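Local atomic coordinates of MsStt7d protein (Micromonas, PDB entry 4IX3), a protein that probably transfers phosphate from ATP to protein substrates, this piece being the catalytic domain of an algal homolog of the state transition kinase Stt7. Residues L63-M67 with L107-W111; R273-D277 with K292-Y296; K217-L223 with A321-R326; V144-M149 with V256-A261; I21-P25 with I98-L103. One frame throughout, in Å; residues are numbered along the deposited sequence. Where two conformers were deposited one is given.

Contact 1: L63-M67 with L107-W111; sequences LECEM and LWLMW
Glu66 OE1 is salt-bridged to Lys50, while its OE2 packs 3.6 Å from Trp111 CZ2. This is the packing of helix C on strand 5 in the small lobe of a protein kinase. Glu66 and Lys50 probably correspond to the family's helix C glutamate and ATP-site lysine, whose bridge is characteristic of the helix-in conformation. OE2 comes to the ring obliquely, the carboxylate and indole planes being 37° apart. The indole is held in turn through NE1 by Asn70, one helical turn past Glu66. Beneath this polar end, helix and strand run with local axes 9.6 Å apart and 34° from parallel, joined by an apolar layer. Leu109 points into the helix; its CD1 lies 3.7 Å from Leu63 CD1 as the two side chains pass in opposite directions, while its CD2 sits 3.8 Å from Met67 CB, with CG and SD of that methionine crossing it at about a right angle. In Leu63 an anti chi1 (-171°) carries CG toward the strand, where the two methyls part, CD1 to Leu109 and CD2 to 3.5 Å from Leu107 O. Replacing Leu63 by an alanine would probably open a gap between helix and strand, leaving Leu109 CD1 without its nearest neighbour. Glu64 points away and pairs with Arg11, yet its CG still passes 4.1 Å from Leu107 CD2.

Contact 2: R273-D277 with K292-Y296; sequences RFLAD and KSGEY
Arg273 and Tyr296 make a cation-pi stack. The guanidinium lies flat on the phenol ring, planes 7° apart and centres 4.0 Å apart, with NH1 and CZ over the ring face. The arginine reaches there because its chain turns at chi3 (80°), which lays the head group over the ring while the two side chains run past each other in opposite directions. Phe288 meets the same ring edge-to-face, so the phenol is held by aromatic as well as cationic neighbours.

Direct polar bonds centre on Asp277. Tyr296 OH donates to Asp277 OD2 at 2.6 Å, reaching it on the anti side and 23° out of the carboxylate plane. The other oxygen, OD1, forms a long, weak salt bridge of 3.4 Å with Lys292 NZ. A phenylalanine in place of Tyr296 would probably leave Asp277 OD2 without its hydroxyl donor and the carboxylate freer to turn.

Water supplies the third kind of link. One water accepts from Arg273 NH1 at 2.7 Å and donates to Asp277 OD2 at 2.8 Å and to Glu295 OE1; a second donates to Asp277 OD1 and, at 2.9 Å, to Glu295 OE1. The contact ties helix 268-280 of the large lobe to the loop after helix 285-291. Its two acids come within 4.5 Å between Asp277 OD2 and Glu295 OE1; the waters donate hydrogen bonds to both while Arg273 and Lys292 lie close by, which would probably ease the repulsion.

Contact 3: K217-L223 with A321-R326; sequences KADELYL and AERDAR
Glu220 and Arg326 lie alongside, pointing opposite ways, with carboxylate and guanidinium planes 21° apart. Arg326 NH2 bonds Glu220 OE1 at 3.0 Å on its syn side, nearly straight at 165°; Arg326 NE bonds Glu320 O. By sequence this probably corresponds to the ion pair of kinases between the Ala-Pro-Glu glutamate, here Ala218-Asp219-Glu220, and a large-lobe arginine. Arg323 NE approaches the same OE1 at 3.6 Å, and a water donating to OE1 also accepts from both arginines. The extended Arg323 chain sends its head group edge-on to the backbone: NH2 bonds Tyr222 O at 2.8 Å and NH1 bonds Leu223 O at 2.9 Å, both close to the guanidinium plane. Tyr222 CE1 lies over one face of that guanidinium, nearer its edge than its centre, with the planes 52° apart. Lys217 NZ grips the other carboxylate oxygen, Glu220 OE2, from above its plane at 2.9 Å, and also bridges to Asp219 OD1. This largely buried network binds the loop before helix 236-243 to the loop after helix 302-318. Helix 246-261 flanks it, with Arg247 and Phe248 against Arg323, whose NH1 also reaches His243 O at the end of helix 236-243.

Contact 4: V144-M149 with V256-A261; sequences VTKKAM and VMLQLA
Met149 leans across from helix 141-161 onto helix 246-261, a pairing of helices E and F in the large lobe of the kinase fold. Its CB points toward the other helix, and CG comes 4.0 Å from Met257 CB. The chain then bends twice, at chi2 (-57°) and chi3 (-64°), curling over Met257 instead of running past it. That curl brings SD to 3.7 Å from Met257 CB and 4.1 Å from Val256 CG1, and the terminal CE back to 3.8 Å from Met257 CB, so one methionine wraps the root of the other at about a right angle.

A turn earlier, Thr145 faces Leu260, their backbones being the nearest across the two segments. Thr145 CG2 packs 3.7 Å from Met257 CG. Its OG1 bonds Glu141 O of its own helix, which satisfies this buried hydroxyl; it also nears Ala261 N, but at an angle too poor for a hydrogen bond. The local axes approach to 9.1 Å and cross at 150°, nearly antiparallel. Ala148 CB is pressed against Leu260 CD1 at 3.5 Å, tighter than ordinary van der Waals contact.

All the touching side chains are buried, and other helices close round the pair. Leu130 of helix 127-133 lies against Val144 and Leu260, Leu314 and Cys315 of helix 302-318 pack on Met257, and Leu304 of that helix meets Ala261. On the far side of helix 246-261, Leu258 packs on Phe274 of helix 268-280.

Contact 5: I21-P25 with I98-L103; sequences IRVLP and IYNGTL
Val23 takes the crowded position about CA-CB, CG1 lying between its backbone N and carbonyl carbon (chi1 54°), which sets that methyl 3.4 Å from Gly101 C. Gly101, at a positive phi (74°) that suits glycine, presents its carbonyl to the strand. Val23 N donates to Gly101 O at 2.9 Å, nearly straight at the hydrogen (169°), though the donor stands well above the carbonyl plane and not on a lone pair. Two CA-H...O contacts reinforce this single bond: Arg22 CA lies 3.4 Å from the same Gly101 O, and Gly101 CA lies 3.3 Å from Val23 O. A water donates to Ile21 O and accepts from Leu103 N, bridging the backbones beyond the direct bond.

Apolar groups line the inner side. Ile21 crosses Leu103 with CD1 to CD1 at 3.9 Å, and Leu103 CD2 comes near Val23 CB. Ile98 CD1 approaches Val23 CG1 at 4.1 Å, while at the exposed end Pro25 CG rests 3.9 Å from Ile98 O.

The contact fastens strand 21-23, at the margin of the small-lobe sheet, to the loop joining strands 84-90 and 106-112. Strand 34-41 pairs with strand 21-23, Phe37 touching Val23 and Ile98, and Leu49 of strand 45-52 touches Ile21 and Val23. From strand 106-112, Trp108 packs on Leu103 and Ile98, and Met110 on Ile21.

Overall arrangement
Contacts 1 and 5 belong to the small lobe and reach the same sheet; they touch through strand 106-112. Contact 1 sits beside the nucleotide-site lysine, whereas contact 5 closes an outer margin. The other three lie in the large lobe. Contact 4 is a fully buried, mostly apolar part of its core, sharing helix 246-261 with the flank of contact 3 and meeting contact 2 between helices 246-261 and 268-280. Contact 3 is buried too, but is charged and loop-built, and it closes a long loop within which contact 2 is nested. Contact 2, farther out, answers charge with stacking and water. Contacts 2 and 5 stand about 47 Å apart between centres.

Contact 1: L63-M67 with L107-W111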
# COMPACT_ATOMS: atom_id res chain seq x y z
N LEU B 63 -12.12 -0.77 -1.29
CA LEU B 63 -12.72 0.54 -1.13
C LEU B 63 -14.24 0.41 -1.00
O LEU B 63 -14.87 1.17 -0.24
CB LEU B 63 -12.36 1.45 -2.31
CG LEU B 63 -12.75 2.92 -2.17
CD1 LEU B 63 -11.88 3.60 -1.11
CD2 LEU B 63 -12.57 3.65 -3.51
N GLU B 64 -14.86 -0.53 -1.72
CA GLU B 64 -16.29 -0.76 -1.56
C GLU B 64 -16.64 -1.22 -0.16
O GLU B 64 -17.66 -0.81 0.40
CB GLU B 64 -16.78 -1.77 -2.58
CG GLU B 64 -16.94 -1.14 -3.96
CD GLU B 64 -17.23 -2.15 -5.06
OE1 GLU B 64 -16.99 -3.35 -4.87
OE2 GLU B 64 -17.52 -1.67 -6.17
N CYS B 65 -15.81 -2.09 0.42
CA CYS B 65 -16.04 -2.49 1.80
C CYS B 65 -15.89 -1.29 2.74
O CYS B 65 -16.72 -1.11 3.68
CB CYS B 65 -15.08 -3.60 2.18
SG CYS B 65 -15.62 -4.45 3.66
N GLU B 66 -14.83 -0.51 2.59
CA GLU B 66 -14.66 0.69 3.39
C GLU B 66 -15.89 1.59 3.27
O GLU B 66 -16.38 2.18 4.26
CB GLU B 66 -13.41 1.44 2.96
CG GLU B 66 -13.22 2.72 3.75
CD GLU B 66 -11.86 3.35 3.52
OE1 GLU B 66 -11.09 2.79 2.70
OE2 GLU B 66 -11.60 4.43 4.10
N MET B 67 -16.44 1.71 2.06
CA MET B 67 -17.66 2.49 1.86
C MET B 67 -18.82 1.91 2.66
O MET B 67 -19.48 2.70 3.38
CB MET B 67 -17.98 2.48 0.36
CG MET B 67 -19.25 3.27 0.08
SD MET B 67 -19.55 3.52 -1.72
CE MET B 67 -19.92 1.85 -2.21
N LEU B 107 -14.43 5.30 -8.50
CA LEU B 107 -15.18 5.53 -7.27
C LEU B 107 -14.34 6.37 -6.30
O LEU B 107 -13.17 6.06 -6.04
CB LEU B 107 -15.54 4.18 -6.63
CG LEU B 107 -16.33 4.30 -5.32
CD1 LEU B 107 -17.71 4.88 -5.58
CD2 LEU B 107 -16.46 2.88 -4.71
N TRP B 108 -14.97 7.37 -5.72
CA TRP B 108 -14.42 8.21 -4.66
C TRP B 108 -15.27 8.16 -3.41
O TRP B 108 -16.51 8.10 -3.50
CB TRP B 108 -14.33 9.67 -5.08
CG TRP B 108 -13.34 9.89 -6.17
CD1 TRP B 108 -13.49 9.72 -7.55
CD2 TRP B 108 -11.99 10.33 -5.96
NE1 TRP B 108 -12.32 10.07 -8.18
CE2 TRP B 108 -11.37 10.46 -7.26
CE3 TRP B 108 -11.26 10.69 -4.82
CZ2 TRP B 108 -10.05 10.83 -7.40
CZ3 TRP B 108 -9.94 11.10 -4.96
CH2 TRP B 108 -9.34 11.16 -6.22
N LEU B 109 -14.65 8.21 -2.23
CA LEU B 109 -15.35 8.47 -0.95
C LEU B 109 -14.97 9.85 -0.47
O LEU B 109 -13.86 10.34 -0.70
CB LEU B 109 -14.92 7.41 0.07
CG LEU B 109 -15.10 5.97 -0.38
CD1 LEU B 109 -14.76 5.03 0.78
CD2 LEU B 109 -16.53 5.72 -0.89
N MET B 110 -15.87 10.47 0.31
CA MET B 110 -15.64 11.81 0.82
C MET B 110 -16.05 11.90 2.30
O MET B 110 -17.07 11.34 2.70
CB MET B 110 -16.44 12.84 -0.00
CG MET B 110 -16.08 14.29 0.31
SD MET B 110 -16.76 15.46 -0.88
CE MET B 110 -18.48 15.51 -0.35
N TRP B 111 -15.19 12.58 3.05
CA TRP B 111 -15.45 12.89 4.46
C TRP B 111 -15.25 14.36 4.72
O TRP B 111 -14.47 15.03 4.03
CB TRP B 111 -14.50 12.13 5.39
CG TRP B 111 -14.60 10.64 5.27
CD1 TRP B 111 -15.27 9.75 6.07
CD2 TRP B 111 -13.89 9.83 4.29
NE1 TRP B 111 -15.02 8.46 5.66
CE2 TRP B 111 -14.22 8.46 4.56
CE3 TRP B 111 -13.02 10.13 3.22
CZ2 TRP B 111 -13.64 7.42 3.85
CZ3 TRP B 111 -12.42 9.08 2.55
CH2 TRP B 111 -12.73 7.76 2.85

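Contact 2: R273-D277 with K292-Y296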
# COMPACT_ATOMS: atom_id res chain seq x y z
N ARG B 273 10.85 -0.53 21.59
CA ARG B 273 11.74 -1.00 22.68
C ARG B 273 10.87 -1.45 23.87
O ARG B 273 11.10 -2.51 24.47
CB ARG B 273 12.68 0.10 23.16
CG ARG B 273 13.55 -0.37 24.33
CD ARG B 273 14.86 0.36 24.35
NE ARG B 273 14.73 1.69 24.94
CZ ARG B 273 15.08 2.01 26.18
NH1 ARG B 273 15.45 1.09 27.06
NH2 ARG B 273 15.03 3.29 26.54
N PHE B 274 9.91 -0.61 24.26
CA PHE B 274 9.04 -0.97 25.37
C PHE B 274 8.33 -2.29 25.11
O PHE B 274 8.31 -3.17 25.98
CB PHE B 274 8.00 0.12 25.67
CG PHE B 274 6.99 -0.30 26.72
CD1 PHE B 274 5.86 -1.03 26.35
CD2 PHE B 274 7.27 -0.14 28.06
CE1 PHE B 274 4.94 -1.45 27.29
CE2 PHE B 274 6.35 -0.57 29.00
CZ PHE B 274 5.24 -1.29 28.64
N LEU B 275 7.73 -2.46 23.94
CA LEU B 275 6.93 -3.67 23.70
C LEU B 275 7.80 -4.93 23.67
O LEU B 275 7.34 -6.00 24.06
CB LEU B 275 6.10 -3.56 22.42
CG LEU B 275 4.93 -2.57 22.56
CD1 LEU B 275 4.28 -2.40 21.20
CD2 LEU B 275 3.91 -3.02 23.60
N ALA B 276 9.05 -4.83 23.20
CA ALA B 276 9.96 -5.97 23.20
C ALA B 276 10.25 -6.37 24.64
O ALA B 276 10.29 -7.57 24.96
CB ALA B 276 11.23 -5.57 22.49
N ASP B 277 10.48 -5.38 25.50
CA ASP B 277 10.77 -5.68 26.91
C ASP B 277 9.52 -6.25 27.59
O ASP B 277 9.62 -7.17 28.39
CB ASP B 277 11.22 -4.42 27.65
CG ASP B 277 12.71 -4.15 27.50
OD1 ASP B 277 13.49 -5.10 27.24
OD2 ASP B 277 13.12 -2.98 27.64
N LYS B 292 12.74 -4.03 34.47
CA LYS B 292 13.23 -3.34 33.28
C LYS B 292 13.16 -1.83 33.41
O LYS B 292 13.90 -1.11 32.74
CB LYS B 292 12.40 -3.72 32.05
CG LYS B 292 12.48 -5.19 31.66
CD LYS B 292 13.85 -5.51 31.09
CE LYS B 292 14.01 -7.00 30.82
NZ LYS B 292 13.14 -7.46 29.70
N SER B 293 12.18 -1.34 34.16
CA SER B 293 11.90 0.09 34.13
C SER B 293 13.15 0.89 34.49
O SER B 293 13.41 1.93 33.89
CB SER B 293 10.67 0.49 34.96
OG SER B 293 10.95 0.44 36.35
N GLY B 294 13.98 0.35 35.38
CA GLY B 294 15.26 0.97 35.73
C GLY B 294 16.22 1.21 34.57
O GLY B 294 17.17 1.98 34.68
N GLU B 295 15.99 0.54 33.44
CA GLU B 295 16.73 0.78 32.21
C GLU B 295 16.26 1.97 31.38
O GLU B 295 16.77 2.19 30.29
CB GLU B 295 16.63 -0.45 31.30
CG GLU B 295 17.23 -1.71 31.90
CD GLU B 295 17.16 -2.91 30.96
OE1 GLU B 295 17.09 -2.72 29.73
OE2 GLU B 295 17.20 -4.05 31.47
N TYR B 296 15.19 2.63 31.81
CA TYR B 296 14.49 3.63 30.97
C TYR B 296 14.70 5.02 31.59
O TYR B 296 13.75 5.78 31.83
CB TYR B 296 12.99 3.32 30.92
CG TYR B 296 12.64 2.21 29.94
CD1 TYR B 296 12.04 2.51 28.71
CD2 TYR B 296 12.95 0.87 30.23
CE1 TYR B 296 11.77 1.51 27.78
CE2 TYR B 296 12.70 -0.15 29.30
CZ TYR B 296 12.08 0.19 28.09
OH TYR B 296 11.85 -0.80 27.16
O HOH W 1 15.50 -1.57 27.22
O HOH W 2 16.20 -4.90 28.06

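Contact 3: K217-L223 with A321-R326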
# COMPACT_ATOMS: atom_id res chain seq x y z
N LYS B 217 -0.15 -6.87 18.47
CA LYS B 217 0.67 -7.90 19.11
C LYS B 217 1.25 -8.83 18.04
O LYS B 217 0.53 -9.23 17.10
CB LYS B 217 -0.18 -8.67 20.14
CG LYS B 217 0.54 -9.78 20.89
CD LYS B 217 -0.24 -10.26 22.11
CE LYS B 217 0.51 -11.37 22.81
NZ LYS B 217 0.02 -12.65 22.21
N ALA B 218 2.53 -9.16 18.14
CA ALA B 218 3.24 -9.75 17.00
C ALA B 218 2.63 -11.08 16.56
O ALA B 218 2.68 -11.45 15.39
CB ALA B 218 4.72 -9.91 17.28
N ASP B 219 2.06 -11.83 17.50
CA ASP B 219 1.48 -13.12 17.14
C ASP B 219 -0.06 -13.11 17.04
O ASP B 219 -0.69 -14.17 17.07
CB ASP B 219 1.96 -14.20 18.09
CG ASP B 219 1.38 -14.04 19.48
OD1 ASP B 219 0.88 -12.94 19.82
OD2 ASP B 219 1.56 -14.99 20.28
N GLU B 220 -0.63 -11.90 16.95
CA GLU B 220 -2.08 -11.73 16.80
C GLU B 220 -2.32 -10.64 15.75
O GLU B 220 -2.90 -9.59 16.03
CB GLU B 220 -2.77 -11.36 18.10
CG GLU B 220 -2.55 -12.44 19.14
CD GLU B 220 -3.18 -12.16 20.49
OE1 GLU B 220 -3.98 -11.19 20.61
OE2 GLU B 220 -2.80 -12.89 21.43
N LEU B 221 -1.97 -10.98 14.51
CA LEU B 221 -2.19 -10.11 13.36
C LEU B 221 -3.58 -10.32 12.73
O LEU B 221 -3.90 -9.73 11.69
CB LEU B 221 -1.03 -10.27 12.35
CG LEU B 221 0.33 -10.03 12.99
CD1 LEU B 221 1.37 -10.31 11.91
CD2 LEU B 221 0.49 -8.65 13.63
N TYR B 222 -4.42 -11.12 13.36
CA TYR B 222 -5.73 -11.51 12.85
C TYR B 222 -6.88 -10.96 13.71
O TYR B 222 -6.66 -10.58 14.87
CB TYR B 222 -5.84 -13.05 12.86
CG TYR B 222 -5.59 -13.68 14.25
CD1 TYR B 222 -6.59 -13.69 15.24
CD2 TYR B 222 -4.34 -14.22 14.57
CE1 TYR B 222 -6.35 -14.22 16.50
CE2 TYR B 222 -4.10 -14.76 15.83
CZ TYR B 222 -5.10 -14.76 16.78
OH TYR B 222 -4.79 -15.33 17.99
N LEU B 223 -8.11 -11.01 13.20
CA LEU B 223 -9.32 -10.86 13.99
C LEU B 223 -9.87 -12.21 14.42
O LEU B 223 -10.18 -12.40 15.60
CB LEU B 223 -10.40 -10.04 13.26
CG LEU B 223 -10.04 -8.59 12.98
CD1 LEU B 223 -11.21 -7.86 12.36
CD2 LEU B 223 -9.60 -7.86 14.25
N ALA B 321 -1.80 -10.65 27.49
CA ALA B 321 -1.33 -11.51 26.41
C ALA B 321 -2.47 -12.31 25.79
O ALA B 321 -2.56 -12.46 24.56
CB ALA B 321 -0.25 -12.44 26.94
N GLU B 322 -3.38 -12.80 26.64
CA GLU B 322 -4.51 -13.62 26.21
C GLU B 322 -5.74 -12.78 25.99
O GLU B 322 -6.13 -12.03 26.87
CB GLU B 322 -4.80 -14.70 27.26
CG GLU B 322 -3.66 -15.67 27.44
CD GLU B 322 -3.47 -16.55 26.23
OE1 GLU B 322 -4.49 -16.80 25.54
OE2 GLU B 322 -2.32 -17.01 26.02
N ARG B 323 -6.39 -12.93 24.83
CA ARG B 323 -7.65 -12.24 24.57
C ARG B 323 -8.71 -12.49 25.63
O ARG B 323 -9.48 -11.61 25.99
CB ARG B 323 -8.19 -12.56 23.18
CG ARG B 323 -7.50 -11.74 22.12
CD ARG B 323 -8.23 -11.93 20.80
NE ARG B 323 -7.47 -11.20 19.82
CZ ARG B 323 -7.77 -11.21 18.52
NH1 ARG B 323 -8.86 -11.87 18.14
NH2 ARG B 323 -6.99 -10.57 17.67
N ASP B 324 -8.68 -13.70 26.19
CA ASP B 324 -9.68 -14.07 27.18
C ASP B 324 -9.51 -13.34 28.50
O ASP B 324 -10.44 -13.35 29.30
CB ASP B 324 -9.65 -15.57 27.47
CG ASP B 324 -10.34 -16.36 26.37
OD1 ASP B 324 -10.94 -15.73 25.47
OD2 ASP B 324 -10.30 -17.60 26.39
N ALA B 325 -8.35 -12.74 28.70
CA ALA B 325 -8.05 -11.98 29.91
C ALA B 325 -8.07 -10.49 29.59
O ALA B 325 -8.06 -9.67 30.51
CB ALA B 325 -6.66 -12.40 30.43
N ARG B 326 -8.08 -10.09 28.32
CA ARG B 326 -7.87 -8.68 27.95
C ARG B 326 -9.20 -7.92 28.04
O ARG B 326 -10.24 -8.41 27.57
CB ARG B 326 -7.33 -8.63 26.51
CG ARG B 326 -6.80 -7.27 26.10
CD ARG B 326 -6.27 -7.30 24.66
NE ARG B 326 -5.24 -8.34 24.48
CZ ARG B 326 -4.96 -8.95 23.33
NH1 ARG B 326 -5.54 -8.53 22.22
NH2 ARG B 326 -4.06 -9.92 23.28
O HOH W 3 -4.93 -9.14 19.38
O HOH W 4 -5.11 -14.31 22.62

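Contact 4: V144-M149 with V256-A261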
# COMPACT_ATOMS: atom_id res chain seq x y z
N VAL B 144 -3.74 14.61 29.30
CA VAL B 144 -4.07 14.32 27.90
C VAL B 144 -4.40 12.83 27.77
O VAL B 144 -5.29 12.46 26.99
CB VAL B 144 -3.02 14.77 26.88
CG1 VAL B 144 -2.87 16.27 26.91
CG2 VAL B 144 -1.71 14.00 26.96
N THR B 145 -3.71 11.94 28.51
CA THR B 145 -4.03 10.53 28.44
C THR B 145 -5.44 10.24 28.93
O THR B 145 -6.19 9.47 28.34
CB THR B 145 -2.97 9.66 29.18
OG1 THR B 145 -1.68 10.00 28.61
CG2 THR B 145 -3.24 8.16 29.01
N LYS B 146 -5.81 10.82 30.06
CA LYS B 146 -7.15 10.60 30.59
C LYS B 146 -8.25 11.05 29.61
O LYS B 146 -9.19 10.30 29.32
CB LYS B 146 -7.26 11.38 31.90
CG LYS B 146 -6.54 10.72 33.06
CD LYS B 146 -6.74 11.45 34.38
CE LYS B 146 -8.21 11.86 34.47
NZ LYS B 146 -8.98 11.68 35.75
N LYS B 147 -8.07 12.26 29.08
CA LYS B 147 -9.10 12.78 28.19
C LYS B 147 -9.17 11.99 26.89
O LYS B 147 -10.24 11.60 26.41
CB LYS B 147 -8.89 14.26 27.93
CG LYS B 147 -10.01 14.90 27.09
CD LYS B 147 -9.76 16.40 26.88
CE LYS B 147 -10.97 17.20 26.41
NZ LYS B 147 -11.36 16.79 25.03
N ALA B 148 -8.00 11.76 26.27
CA ALA B 148 -7.95 11.06 24.98
C ALA B 148 -8.44 9.64 25.13
O ALA B 148 -9.17 9.13 24.27
CB ALA B 148 -6.54 11.05 24.43
N MET B 149 -8.00 8.92 26.17
CA MET B 149 -8.38 7.54 26.32
C MET B 149 -9.87 7.41 26.62
O MET B 149 -10.49 6.44 26.17
CB MET B 149 -7.50 6.80 27.33
CG MET B 149 -6.06 6.58 26.89
SD MET B 149 -5.87 5.69 25.31
CE MET B 149 -6.59 4.12 25.80
N VAL B 256 -1.79 3.19 22.13
CA VAL B 256 -2.03 4.64 22.10
C VAL B 256 -1.81 5.18 23.53
O VAL B 256 -1.19 6.23 23.66
CB VAL B 256 -3.49 4.92 21.67
CG1 VAL B 256 -3.87 6.40 21.84
CG2 VAL B 256 -3.69 4.51 20.20
N MET B 257 -2.37 4.53 24.53
CA MET B 257 -2.21 5.00 25.90
C MET B 257 -0.74 5.11 26.33
O MET B 257 -0.35 6.13 26.93
CB MET B 257 -2.91 4.06 26.84
CG MET B 257 -2.78 4.52 28.30
SD MET B 257 -4.04 3.80 29.32
CE MET B 257 -3.48 4.38 30.94
N LEU B 258 0.07 4.09 26.01
CA LEU B 258 1.50 4.18 26.33
C LEU B 258 2.12 5.41 25.72
O LEU B 258 2.94 6.09 26.35
CB LEU B 258 2.23 2.95 25.82
CG LEU B 258 1.94 1.64 26.59
CD1 LEU B 258 2.31 0.40 25.82
CD2 LEU B 258 2.65 1.64 27.96
N GLN B 259 1.84 5.68 24.43
CA GLN B 259 2.45 6.82 23.80
C GLN B 259 1.97 8.15 24.35
O GLN B 259 2.75 9.09 24.46
CB GLN B 259 2.23 6.71 22.30
CG GLN B 259 2.85 5.45 21.71
CD GLN B 259 3.12 5.53 20.23
OE1 GLN B 259 4.28 5.51 19.76
NE2 GLN B 259 2.05 5.50 19.48
N LEU B 260 0.66 8.26 24.61
CA LEU B 260 0.18 9.51 25.20
C LEU B 260 0.80 9.72 26.59
O LEU B 260 1.11 10.85 26.94
CB LEU B 260 -1.35 9.48 25.30
CG LEU B 260 -2.03 9.42 23.92
CD1 LEU B 260 -3.51 9.34 24.19
CD2 LEU B 260 -1.63 10.66 23.14
N ALA B 261 0.89 8.64 27.37
CA ALA B 261 1.31 8.73 28.77
C ALA B 261 2.80 8.99 28.95
O ALA B 261 3.18 9.60 29.97
CB ALA B 261 0.90 7.46 29.50

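Contact 5: I21-P25 with I98-L103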
# COMPACT_ATOMS: atom_id res chain seq x y z
N ILE B 21 -16.65 19.63 -6.53
CA ILE B 21 -15.51 19.12 -5.76
C ILE B 21 -14.27 19.58 -6.52
O ILE B 21 -14.08 19.25 -7.71
CB ILE B 21 -15.55 17.58 -5.58
CG1 ILE B 21 -16.77 17.23 -4.69
CG2 ILE B 21 -14.26 17.09 -4.90
CD1 ILE B 21 -17.20 15.78 -4.77
N ARG B 22 -13.36 20.18 -5.77
CA ARG B 22 -12.03 20.49 -6.24
C ARG B 22 -11.06 19.65 -5.41
O ARG B 22 -11.10 19.70 -4.17
CB ARG B 22 -11.71 21.98 -6.10
CG ARG B 22 -10.34 22.34 -6.62
CD ARG B 22 -10.18 23.84 -6.73
NE ARG B 22 -10.24 24.49 -5.43
CZ ARG B 22 -9.19 24.60 -4.62
NH1 ARG B 22 -8.03 24.05 -4.96
NH2 ARG B 22 -9.30 25.25 -3.46
N VAL B 23 -10.20 18.91 -6.09
CA VAL B 23 -9.22 18.05 -5.43
C VAL B 23 -7.88 18.77 -5.43
O VAL B 23 -7.48 19.38 -6.43
CB VAL B 23 -9.22 16.60 -5.99
CG1 VAL B 23 -9.04 16.55 -7.50
CG2 VAL B 23 -8.16 15.76 -5.29
N LEU B 24 -7.20 18.74 -4.29
CA LEU B 24 -5.88 19.36 -4.20
C LEU B 24 -4.80 18.29 -4.42
O LEU B 24 -4.84 17.23 -3.79
CB LEU B 24 -5.70 20.01 -2.82
CG LEU B 24 -6.36 21.36 -2.57
CD1 LEU B 24 -7.86 21.34 -2.80
CD2 LEU B 24 -6.05 21.85 -1.17
N PRO B 25 -3.88 18.52 -5.36
CA PRO B 25 -2.78 17.57 -5.51
C PRO B 25 -1.97 17.36 -4.22
O PRO B 25 -1.91 18.25 -3.36
CB PRO B 25 -1.89 18.21 -6.57
CG PRO B 25 -2.74 19.19 -7.30
CD PRO B 25 -3.95 19.50 -6.46
N ILE B 98 -6.16 14.89 -11.63
CA ILE B 98 -5.85 15.46 -10.31
C ILE B 98 -5.14 16.80 -10.48
O ILE B 98 -5.41 17.75 -9.74
CB ILE B 98 -5.01 14.50 -9.43
CG1 ILE B 98 -5.72 13.15 -9.32
CG2 ILE B 98 -4.75 15.09 -8.04
CD1 ILE B 98 -7.06 13.17 -8.62
N TYR B 99 -4.22 16.89 -11.44
CA TYR B 99 -3.47 18.14 -11.60
C TYR B 99 -4.35 19.31 -12.05
O TYR B 99 -4.01 20.48 -11.82
CB TYR B 99 -2.27 17.93 -12.52
CG TYR B 99 -2.61 17.43 -13.91
CD1 TYR B 99 -3.01 18.32 -14.91
CD2 TYR B 99 -2.45 16.08 -14.24
CE1 TYR B 99 -3.28 17.87 -16.19
CE2 TYR B 99 -2.71 15.63 -15.53
CZ TYR B 99 -3.13 16.53 -16.49
OH TYR B 99 -3.39 16.09 -17.76
N ASN B 100 -5.51 19.01 -12.65
CA ASN B 100 -6.49 20.02 -13.01
C ASN B 100 -7.48 20.29 -11.85
O ASN B 100 -8.41 21.07 -11.99
CB ASN B 100 -7.24 19.60 -14.28
CG ASN B 100 -6.41 19.87 -15.52
OD1 ASN B 100 -6.60 19.23 -16.56
ND2 ASN B 100 -5.46 20.79 -15.40
N GLY B 101 -7.29 19.60 -10.73
CA GLY B 101 -8.21 19.71 -9.61
C GLY B 101 -9.56 19.03 -9.73
O GLY B 101 -10.48 19.31 -8.97
N THR B 102 -9.67 18.09 -10.67
CA THR B 102 -10.93 17.43 -10.91
C THR B 102 -10.81 15.95 -10.61
O THR B 102 -9.76 15.31 -10.83
CB THR B 102 -11.42 17.63 -12.35
OG1 THR B 102 -10.34 17.32 -13.23
CG2 THR B 102 -11.89 19.05 -12.55
N LEU B 103 -11.91 15.37 -10.14
CA LEU B 103 -11.91 13.94 -9.80
C LEU B 103 -11.71 13.04 -11.01
O LEU B 103 -12.37 13.22 -12.05
CB LEU B 103 -13.23 13.55 -9.10
CG LEU B 103 -13.46 14.25 -7.77
CD1 LEU B 103 -14.88 13.92 -7.34
CD2 LEU B 103 -12.42 13.87 -6.72
O HOH W 5 -14.13 17.17 -9.74
O HOH W 6 -13.25 21.07 -9.62